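KLTH0A00704p (Lachancea thermotolerans, PDB 4J2G) is the HORMA domain of an Atg13-family autophagy protein and probably helps recruit PI 3-kinase during autophagy. Local coordinates at residues 90-95 / 129-134; 176-181 / 261-266; 36-41 / 202-207. The protein carries 1 engineered substitution. All blocks are in the same frame, centred on the assembly; numbering follows the deposited sequence.

Contact 1 (90-95 / 129-134). With SO4 (sulfate ion), chain C.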
loop_
_atom_site.group_PDB
_atom_site.type_symbol
_atom_site.label_atom_id
_atom_site.label_comp_id
_atom_site.label_asym_id
_atom_site.label_seq_id
_atom_site.Cartn_x
_atom_site.Cartn_y
_atom_site.Cartn_z
ATOM N N VAL A 90 -2.008 8.182 0.442
ATOM C CA VAL A 90 -2.428 6.892 -0.035
ATOM C C VAL A 90 -1.387 6.276 -0.945
ATOM O O VAL A 90 -0.835 6.939 -1.804
ATOM C CB VAL A 90 -3.821 6.991 -0.662
ATOM C CG1 VAL A 90 -4.269 5.680 -1.405
ATOM C CG2 VAL A 90 -4.754 7.284 0.488
ATOM N N ILE A 91 -1.048 5.008 -0.684
ATOM C CA ILE A 91 -0.102 4.276 -1.544
ATOM C C ILE A 91 -0.739 2.986 -2.077
ATOM O O ILE A 91 -1.225 2.199 -1.308
ATOM C CB ILE A 91 1.195 3.960 -0.832
ATOM C CG1 ILE A 91 1.894 5.287 -0.456
ATOM C CG2 ILE A 91 2.169 3.188 -1.742
ATOM C CD1 ILE A 91 3.120 5.086 0.402
ATOM N N GLU A 92 -0.744 2.804 -3.389
ATOM C CA GLU A 92 -1.271 1.556 -3.963
ATOM C C GLU A 92 -0.087 0.717 -4.467
ATOM O O GLU A 92 0.827 1.250 -5.020
ATOM C CB GLU A 92 -2.168 1.894 -5.097
ATOM C CG GLU A 92 -3.486 2.556 -4.647
ATOM C CD GLU A 92 -4.500 2.637 -5.836
ATOM O OE1 GLU A 92 -4.060 2.696 -7.006
ATOM O OE2 GLU A 92 -5.709 2.609 -5.596
ATOM N N THR A 93 -0.092 -0.590 -4.212
ATOM C CA THR A 93 0.959 -1.491 -4.654
ATOM C C THR A 93 0.211 -2.430 -5.562
ATOM O O THR A 93 -0.841 -2.947 -5.196
ATOM C CB THR A 93 1.577 -2.273 -3.497
ATOM O OG1 THR A 93 2.320 -1.366 -2.644
ATOM C CG2 THR A 93 2.588 -3.357 -4.014
ATOM N N TYR A 94 0.739 -2.641 -6.761
ATOM C CA TYR A 94 0.010 -3.505 -7.712
ATOM C C TYR A 94 0.942 -4.389 -8.506
ATOM O O TYR A 94 2.121 -4.115 -8.585
ATOM C CB TYR A 94 -0.850 -2.654 -8.663
ATOM C CG TYR A 94 -0.017 -1.574 -9.329
ATOM C CD1 TYR A 94 0.066 -0.297 -8.792
ATOM C CD2 TYR A 94 0.712 -1.847 -10.463
ATOM C CE1 TYR A 94 0.869 0.667 -9.361
ATOM C CE2 TYR A 94 1.486 -0.871 -11.059
ATOM C CZ TYR A 94 1.538 0.390 -10.513
ATOM O OH TYR A 94 2.343 1.346 -11.109
ATOM N N LEU A 95 0.373 -5.408 -9.152
ATOM C CA LEU A 95 1.098 -6.203 -10.092
ATOM C C LEU A 95 0.818 -5.631 -11.456
ATOM O O LEU A 95 -0.328 -5.666 -11.925
ATOM C CB LEU A 95 0.675 -7.654 -9.990
ATOM C CG LEU A 95 1.390 -8.680 -10.853
ATOM C CD1 LEU A 95 2.892 -8.701 -10.562
ATOM C CD2 LEU A 95 0.755 -10.025 -10.589
ATOM N N LEU A 129 -2.628 -4.982 -4.927
ATOM C CA LEU A 129 -2.202 -5.909 -3.931
ATOM C C LEU A 129 -2.266 -5.309 -2.500
ATOM O O LEU A 129 -2.501 -6.037 -1.549
ATOM C CB LEU A 129 -0.734 -6.312 -4.249
ATOM C CG LEU A 129 -0.407 -6.953 -5.612
ATOM C CD1 LEU A 129 1.066 -7.092 -5.852
ATOM C CD2 LEU A 129 -1.112 -8.286 -5.763
ATOM N N GLU A 130 -1.962 -4.028 -2.361
ATOM C CA GLU A 130 -1.926 -3.399 -1.052
ATOM C C GLU A 130 -2.397 -1.985 -1.204
ATOM O O GLU A 130 -2.117 -1.335 -2.230
ATOM C CB GLU A 130 -0.503 -3.257 -0.496
ATOM C CG GLU A 130 0.330 -4.520 -0.447
ATOM C CD GLU A 130 1.818 -4.234 -0.032
ATOM O OE1 GLU A 130 2.455 -3.148 -0.362
ATOM O OE2 GLU A 130 2.360 -5.150 0.611
ATOM N N ARG A 131 -3.045 -1.476 -0.167
ATOM C CA ARG A 131 -3.305 -0.025 -0.167
ATOM C C ARG A 131 -3.030 0.537 1.207
ATOM O O ARG A 131 -3.678 0.142 2.156
ATOM C CB ARG A 131 -4.713 0.310 -0.609
ATOM C CG ARG A 131 -4.969 1.813 -0.814
ATOM C CD ARG A 131 -6.439 2.028 -1.255
ATOM N NE ARG A 131 -6.642 1.751 -2.686
ATOM C CZ ARG A 131 -7.548 0.904 -3.194
ATOM N NH1 ARG A 131 -8.366 0.215 -2.419
ATOM N NH2 ARG A 131 -7.654 0.770 -4.513
ATOM N N TRP A 132 -2.082 1.463 1.273
ATOM C CA TRP A 132 -1.608 2.051 2.556
ATOM C C TRP A 132 -2.262 3.400 2.681
ATOM O O TRP A 132 -2.545 4.072 1.681
ATOM C CB TRP A 132 -0.093 2.290 2.492
ATOM C CG TRP A 132 0.736 1.072 2.388
ATOM C CD1 TRP A 132 1.012 0.336 1.220
ATOM C CD2 TRP A 132 1.437 0.427 3.438
ATOM N NE1 TRP A 132 1.794 -0.731 1.534
ATOM C CE2 TRP A 132 2.120 -0.681 2.866
ATOM C CE3 TRP A 132 1.559 0.671 4.831
ATOM C CZ2 TRP A 132 2.928 -1.548 3.616
ATOM C CZ3 TRP A 132 2.340 -0.173 5.565
ATOM C CH2 TRP A 132 3.020 -1.302 4.960
ATOM N N LEU A 133 -2.478 3.817 3.904
ATOM C CA LEU A 133 -3.046 5.128 4.183
ATOM C C LEU A 133 -2.246 5.644 5.395
ATOM O O LEU A 133 -2.176 4.959 6.399
ATOM C CB LEU A 133 -4.453 4.940 4.692
ATOM C CG LEU A 133 -5.109 6.226 5.220
ATOM C CD1 LEU A 133 -5.228 7.340 4.158
ATOM C CD2 LEU A 133 -6.449 5.992 5.911
ATOM N N ILE A 134 -1.672 6.827 5.270
ATOM C CA ILE A 134 -0.920 7.516 6.347
ATOM C C ILE A 134 -1.620 8.863 6.432
ATOM O O ILE A 134 -1.979 9.488 5.378
ATOM C CB ILE A 134 0.535 7.726 5.919
ATOM C CG1 ILE A 134 1.146 6.360 5.523
ATOM C CG2 ILE A 134 1.345 8.423 7.028
ATOM C CD1 ILE A 134 2.367 6.496 4.639
HETATM S S SO4 C . -10.529 -1.330 -5.073
HETATM O O1 SO4 C . -10.998 -0.651 -3.883
HETATM O O2 SO4 C . -11.288 -2.587 -5.043
HETATM O O3 SO4 C . -10.756 -0.731 -6.409
HETATM O O4 SO4 C . -9.061 -1.434 -4.961
#
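Ile-91 and Trp-132 exchange both backbone hydrogen bonds, Ile-91 N to Trp-132 O at 3.0 Å and Trp-132 N to Ile-91 O, and so set the register of two antiparallel strands; the axes of the two segments approach to 4.6 Å. Thr-93 and Glu-130 form the next hydrogen-bonded pair. A classic beta bulge breaks the pattern there: Thr-93 O accepts from Glu-130 N and also from Leu-129 N, the latter at 2.7 Å. Beta-branched Val-90, Ile-91 and Thr-93 favour the extended backbone.

Polar side chains pair on both faces. Glu-92 and Arg-131 lie side by side in a salt bridge. Arg-131 grips OE2 side-on, NH2 at 2.9 Å from Glu-92 OE2 and NE on its anti lone pair, with the carboxylate and guanidinium planes 42° apart. OE1 of Glu-92 turns to Arg-218. The neighbouring NH1/NH2 edge of Arg-131 holds a sulfate ion, probably from the crystallisation liquor; NH2, shared with Glu-92, is 2.7 Å from O4. On the Thr-93 face, Glu-130 OE1 takes Thr-93 OG1 at 2.9 Å and the indole NE1 of Trp-132 at 3.1 Å, from opposite faces of the carboxylate plane.

Apolar contacts fill in between: Val-90 CG2 rests on Leu-133 CD1 at 3.7 Å, and the CB atoms of Ile-91 and Trp-132 meet beneath helix 18-39.

Two neutral donors grip OE1 of the buried Glu-130, which would favour its ionised form; Lys-41 NZ adds a long, weak ion pair. Glu-92 is probably balanced by Arg-131 on OE2 and Arg-218 on OE1, while Arg-131 offers its NH1/NH2 edge to an anion.

Contact 2 (176-181 / 261-266); sequences GLLPAS and VSYRKD
Leu-178 lays its CD2 methyl over one face of the Tyr-263 ring, 3.9 Å from the ring centroid and 19° off the normal, a CH-pi contact shifted toward the rim. The methyl sits nearest CE1 and CZ, each 3.8 Å away, and the two side chains cross at about a right angle. A branched leucine suits this place because its two methyls can serve different neighbours: while CD2 takes the ring, CD1 reaches Val-261 CG1 at 4.4 Å, a looser touch on a residue two before Tyr-263 in the same strand.

The CB of Tyr-263 already points toward 176-181, and chi1 (58°) puts CG between the backbone N and the carbonyl carbon.

Pro-179 follows directly and uses the other part of the ring. Its CD lies 3.8 Å from Tyr-263 CE2, approaching obliquely. Beyond the ring, Pro-179 CG packs 3.8 Å from Lys-265 O, where the strand has ended, and CB comes near Arg-264 O. Proline fits the first turn of helix 179-187, where its lack of an N-H costs no helical bond, and its stiff ring offers a compact apolar surface.

The contact across the two segments is carried by carbon packing, and polar ends are served elsewhere: Lys-265 NZ bonds to Ala-240 O, and the Arg-264 guanidinium to backbone oxygens that include Lys-223 O. Leu-178 also touches Glu-130 and Trp-132 of strand 126-136.

The arrangement is a helix-to-helix turn, between helices 158-177 and 179-187, seated on the face of the antiparallel sheet, part of the alpha-beta packing of the HORMA fold.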
loop_
_atom_site.group_PDB
_atom_site.type_symbol
_atom_site.label_atom_id
_atom_site.label_comp_id
_atom_site.label_asym_id
_atom_site.label_seq_id
_atom_site.Cartn_x
_atom_site.Cartn_y
_atom_site.Cartn_z
ATOM N N GLY A 176 8.488 -5.609 5.074
ATOM C CA GLY A 176 9.135 -6.744 4.542
ATOM C C GLY A 176 8.301 -7.997 4.746
ATOM O O GLY A 176 8.514 -8.962 4.060
ATOM N N LEU A 177 7.396 -8.023 5.727
ATOM C CA LEU A 177 6.624 -9.229 6.002
ATOM C C LEU A 177 5.332 -9.408 5.176
ATOM O O LEU A 177 4.608 -10.402 5.322
ATOM C CB LEU A 177 6.154 -9.248 7.436
ATOM C CG LEU A 177 7.194 -9.107 8.534
ATOM C CD1 LEU A 177 6.383 -8.809 9.791
ATOM C CD2 LEU A 177 8.024 -10.389 8.683
ATOM N N LEU A 178 4.941 -8.454 4.382
ATOM C CA LEU A 178 3.650 -8.679 3.779
ATOM C C LEU A 178 3.740 -9.665 2.604
ATOM O O LEU A 178 4.772 -9.829 2.056
ATOM C CB LEU A 178 3.081 -7.355 3.310
ATOM C CG LEU A 178 2.729 -6.505 4.552
ATOM C CD1 LEU A 178 2.285 -5.175 4.015
ATOM C CD2 LEU A 178 1.655 -7.109 5.457
ATOM N N PRO A 179 2.643 -10.301 2.243
ATOM C CA PRO A 179 2.560 -11.233 1.086
ATOM C C PRO A 179 3.100 -10.695 -0.218
ATOM O O PRO A 179 3.645 -11.483 -1.009
ATOM C CB PRO A 179 1.039 -11.436 0.926
ATOM C CG PRO A 179 0.524 -11.323 2.318
ATOM C CD PRO A 179 1.325 -10.148 2.912
ATOM N N ALA A 180 2.940 -9.402 -0.494
ATOM C CA ALA A 180 3.480 -8.876 -1.777
ATOM C C ALA A 180 5.008 -8.906 -1.776
ATOM O O ALA A 180 5.600 -8.933 -2.890
ATOM C CB ALA A 180 3.011 -7.471 -2.060
ATOM N N SER A 181 5.643 -8.851 -0.567
ATOM C CA SER A 181 7.127 -8.925 -0.489
ATOM C C SER A 181 7.576 -10.314 -0.886
ATOM O O SER A 181 8.618 -10.484 -1.528
ATOM C CB SER A 181 7.683 -8.640 0.946
ATOM O OG SER A 181 7.345 -7.327 1.293
ATOM N N VAL A 261 -2.824 -0.470 6.543
ATOM C CA VAL A 261 -2.653 -1.072 5.223
ATOM C C VAL A 261 -3.692 -2.170 5.129
ATOM O O VAL A 261 -3.871 -2.925 6.055
ATOM C CB VAL A 261 -1.201 -1.623 4.939
ATOM C CG1 VAL A 261 -0.838 -2.714 5.922
ATOM C CG2 VAL A 261 -1.108 -2.197 3.493
ATOM N N SER A 262 -4.393 -2.204 4.016
ATOM C CA SER A 262 -5.247 -3.333 3.598
ATOM C C SER A 262 -4.563 -4.022 2.448
ATOM O O SER A 262 -4.099 -3.345 1.531
ATOM C CB SER A 262 -6.552 -2.790 3.077
ATOM O OG SER A 262 -7.278 -2.326 4.209
ATOM N N TYR A 263 -4.513 -5.358 2.494
ATOM C CA TYR A 263 -3.812 -6.131 1.503
ATOM C C TYR A 263 -4.499 -7.459 1.130
ATOM O O TYR A 263 -5.103 -8.101 1.941
ATOM C CB TYR A 263 -2.374 -6.367 1.924
ATOM C CG TYR A 263 -2.249 -7.079 3.250
ATOM C CD1 TYR A 263 -2.223 -6.344 4.458
ATOM C CD2 TYR A 263 -2.119 -8.438 3.315
ATOM C CE1 TYR A 263 -2.105 -6.982 5.683
ATOM C CE2 TYR A 263 -1.973 -9.113 4.546
ATOM C CZ TYR A 263 -1.943 -8.371 5.722
ATOM O OH TYR A 263 -1.845 -9.034 6.919
ATOM N N ARG A 264 -4.422 -7.836 -0.137
ATOM C CA ARG A 264 -4.828 -9.160 -0.578
ATOM C C ARG A 264 -3.974 -10.240 0.128
ATOM O O ARG A 264 -2.752 -10.236 -0.000
ATOM C CB ARG A 264 -4.616 -9.160 -2.112
ATOM C CG ARG A 264 -5.237 -10.338 -2.806
ATOM C CD ARG A 264 -4.908 -10.331 -4.324
ATOM N NE ARG A 264 -5.455 -9.161 -4.986
ATOM C CZ ARG A 264 -6.753 -8.972 -5.299
ATOM N NH1 ARG A 264 -7.685 -9.851 -5.013
ATOM N NH2 ARG A 264 -7.118 -7.864 -5.915
ATOM N N LYS A 265 -4.607 -11.110 0.931
ATOM C CA LYS A 265 -3.970 -12.286 1.575
ATOM C C LYS A 265 -3.153 -13.208 0.686
ATOM O O LYS A 265 -2.134 -13.729 1.101
ATOM C CB LYS A 265 -5.027 -13.177 2.256
ATOM C CG LYS A 265 -5.746 -12.559 3.478
ATOM C CD LYS A 265 -7.008 -13.359 3.800
ATOM C CE LYS A 265 -7.410 -13.180 5.237
ATOM N NZ LYS A 265 -8.721 -13.846 5.423
ATOM N N ASP A 266 -3.621 -13.453 -0.536
ATOM C CA ASP A 266 -2.892 -14.334 -1.412
ATOM C C ASP A 266 -2.192 -13.571 -2.567
ATOM O O ASP A 266 -2.843 -12.835 -3.323
ATOM C CB ASP A 266 -3.937 -15.277 -2.002
ATOM C CG ASP A 266 -4.692 -16.010 -0.953
ATOM O OD1 ASP A 266 -4.228 -17.143 -0.652
ATOM O OD2 ASP A 266 -5.740 -15.482 -0.456
#

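Contact 3 (36-41 / 202-207); sequences LICHSK and LGTRIL
The C-terminal part of helix 18-39 and the residues that follow, Ser-40 and Lys-41, pack on strand 201-208. The backbones are closest at two places, Cys-38 CA to Thr-204 CA at 6.0 Å and Lys-41 CA to Leu-202 CA at 5.9 Å. Such spacing is that of side-chain packing, not of strand pairing; the strand's backbone bonds go to strand 89-96 instead, as between Gly-203 and Tyr-94.

Cys-38 is small enough to let the helix come down close. Its chi1 (-62°) turns SG beside the backbone N to face the strand, where it lies 3.7 Å from Ile-206 CD1 and 3.5 Å from Thr-204 OG1. Alternate residues of the strand, Leu-202, Thr-204 and Ile-206, make the contacts, as expected of one face of a strand. Beta-branched threonine and isoleucine favour extended backbone and present compact surfaces there; Ile-206 also packs on Leu-74 and Trp-77 of helix 70-78.

Lys-41 uses its aliphatic part. Its CD lies 3.6 Å from Leu-202 CD2, the two chains crossing obliquely, and its CB comes 4.0 Å from Leu-202 CB. A bend at chi2 (-73°) places CD against the leucine, and the amino group turns back, with NZ 2.7 Å from Ser-40 OG. That hydroxyl in turn donates to Ile-37 O at 2.8 Å, tying Ser-40 and Lys-41 back to Ile-37. A long, weak ion pair also relates Lys-41 NZ to Glu-130 OE1.

Here the C-terminal part of a long helix packs against the outermost strand 201-208 of the antiparallel sheet, the helix-on-sheet layering characteristic of the HORMA fold.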
loop_
_atom_site.group_PDB
_atom_site.type_symbol
_atom_site.label_atom_id
_atom_site.label_comp_id
_atom_site.label_asym_id
_atom_site.label_seq_id
_atom_site.Cartn_x
_atom_site.Cartn_y
_atom_site.Cartn_z
ATOM N N LEU A 36 10.245 4.701 1.941
ATOM C CA LEU A 36 10.404 3.317 2.327
ATOM C C LEU A 36 9.456 2.357 1.553
ATOM O O LEU A 36 9.889 1.393 0.899
ATOM C CB LEU A 36 10.060 3.214 3.792
ATOM C CG LEU A 36 10.767 2.387 4.857
ATOM C CD1 LEU A 36 9.720 1.704 5.746
ATOM C CD2 LEU A 36 11.825 1.407 4.344
ATOM N N ILE A 37 8.156 2.633 1.639
ATOM C CA ILE A 37 7.138 1.789 1.071
ATOM C C ILE A 37 7.332 1.654 -0.451
ATOM O O ILE A 37 7.411 0.542 -0.946
ATOM C CB ILE A 37 5.755 2.337 1.442
ATOM C CG1 ILE A 37 5.463 2.114 2.931
ATOM C CG2 ILE A 37 4.647 1.682 0.650
ATOM C CD1 ILE A 37 4.186 2.816 3.327
ATOM N N CYS A 38 7.482 2.764 -1.171
ATOM C CA CYS A 38 7.799 2.731 -2.620
ATOM C C CYS A 38 9.141 2.068 -3.027
ATOM O O CYS A 38 9.190 1.332 -4.003
ATOM C CB CYS A 38 7.676 4.148 -3.242
ATOM S SG CYS A 38 5.973 4.810 -3.107
ATOM N N HIS A 39 10.222 2.297 -2.282
ATOM C CA HIS A 39 11.516 1.747 -2.692
ATOM C C HIS A 39 11.594 0.218 -2.466
ATOM O O HIS A 39 12.441 -0.462 -3.027
ATOM C CB HIS A 39 12.658 2.450 -1.954
ATOM C CG HIS A 39 12.893 3.859 -2.399
ATOM N ND1 HIS A 39 12.343 4.388 -3.554
ATOM C CD2 HIS A 39 13.657 4.844 -1.861
ATOM C CE1 HIS A 39 12.740 5.643 -3.692
ATOM N NE2 HIS A 39 13.543 5.944 -2.682
ATOM N N SER A 40 10.702 -0.315 -1.643
ATOM C CA SER A 40 10.666 -1.736 -1.374
ATOM C C SER A 40 10.100 -2.590 -2.515
ATOM O O SER A 40 10.150 -3.797 -2.428
ATOM C CB SER A 40 9.806 -1.987 -0.158
ATOM O OG SER A 40 8.390 -1.991 -0.501
ATOM N N LYS A 41 9.537 -2.003 -3.549
ATOM C CA LYS A 41 8.869 -2.842 -4.604
ATOM C C LYS A 41 9.413 -2.587 -5.972
ATOM O O LYS A 41 10.111 -1.618 -6.166
ATOM C CB LYS A 41 7.336 -2.668 -4.611
ATOM C CG LYS A 41 6.664 -2.884 -3.253
ATOM C CD LYS A 41 6.625 -4.372 -2.838
ATOM C CE LYS A 41 6.461 -4.607 -1.315
ATOM N NZ LYS A 41 6.093 -3.335 -0.603
ATOM N N LEU A 202 6.170 -5.360 -10.028
ATOM C CA LEU A 202 5.458 -4.623 -9.025
ATOM C C LEU A 202 5.643 -3.155 -9.283
ATOM O O LEU A 202 6.653 -2.776 -9.774
ATOM C CB LEU A 202 6.024 -4.962 -7.637
ATOM C CG LEU A 202 5.242 -5.985 -6.805
ATOM C CD1 LEU A 202 4.662 -7.090 -7.643
ATOM C CD2 LEU A 202 6.036 -6.591 -5.643
ATOM N N GLY A 203 4.634 -2.342 -8.961
ATOM C CA GLY A 203 4.641 -0.892 -9.102
ATOM C C GLY A 203 3.936 -0.337 -7.846
ATOM O O GLY A 203 3.284 -1.084 -7.125
ATOM N N THR A 204 4.128 0.944 -7.558
ATOM C CA THR A 204 3.403 1.665 -6.540
ATOM C C THR A 204 3.094 3.005 -7.098
ATOM O O THR A 204 3.718 3.407 -8.042
ATOM C CB THR A 204 4.260 1.940 -5.286
ATOM O OG1 THR A 204 5.486 2.528 -5.696
ATOM C CG2 THR A 204 4.563 0.625 -4.609
ATOM N N ARG A 205 2.196 3.716 -6.438
ATOM C CA ARG A 205 1.630 4.951 -6.902
ATOM C C ARG A 205 1.224 5.581 -5.592
ATOM O O ARG A 205 0.660 4.918 -4.727
ATOM C CB ARG A 205 0.371 4.626 -7.731
ATOM C CG ARG A 205 -0.554 5.752 -8.029
ATOM C CD ARG A 205 -1.749 5.316 -8.910
ATOM N NE ARG A 205 -1.526 3.995 -9.477
ATOM C CZ ARG A 205 -1.624 3.730 -10.769
ATOM N NH1 ARG A 205 -1.937 4.715 -11.610
ATOM N NH2 ARG A 205 -1.438 2.497 -11.232
ATOM N N ILE A 206 1.530 6.853 -5.460
ATOM C CA ILE A 206 1.167 7.646 -4.331
ATOM C C ILE A 206 0.050 8.516 -4.780
ATOM O O ILE A 206 0.074 8.991 -5.871
ATOM C CB ILE A 206 2.345 8.526 -3.944
ATOM C CG1 ILE A 206 3.467 7.625 -3.423
ATOM C CG2 ILE A 206 1.882 9.579 -2.980
ATOM C CD1 ILE A 206 4.842 8.279 -3.249
ATOM N N LEU A 207 -0.949 8.685 -3.930
ATOM C CA LEU A 207 -2.169 9.420 -4.209
ATOM C C LEU A 207 -2.507 10.296 -2.997
ATOM O O LEU A 207 -2.229 9.928 -1.803
ATOM C CB LEU A 207 -3.352 8.502 -4.360
ATOM C CG LEU A 207 -3.255 7.529 -5.551
ATOM C CD1 LEU A 207 -4.382 6.508 -5.537
ATOM C CD2 LEU A 207 -3.233 8.323 -6.841
#

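All three contacts meet on one five-stranded antiparallel sheet, ordered 201-208, 89-96, 126-136, 255-264 and 242-252. Contact 1 joins two inner strands near the centre of the chain. Contact 3, about 8 Å from it between centres, packs helix 18-39 on the adjoining outermost strand, and contact 2, about 10 Å from contact 1 between centres, seats the turn between helices 158-177 and 179-187 beside strand 255-264; the centres of contacts 2 and 3 are about 13 Å apart. Along the chain, contact 1 is nested inside the loop closed by contact 3 and precedes contact 2, whose segments alternate with those of contact 3. Residues far apart in sequence thereby build a single alpha-beta HORMA domain.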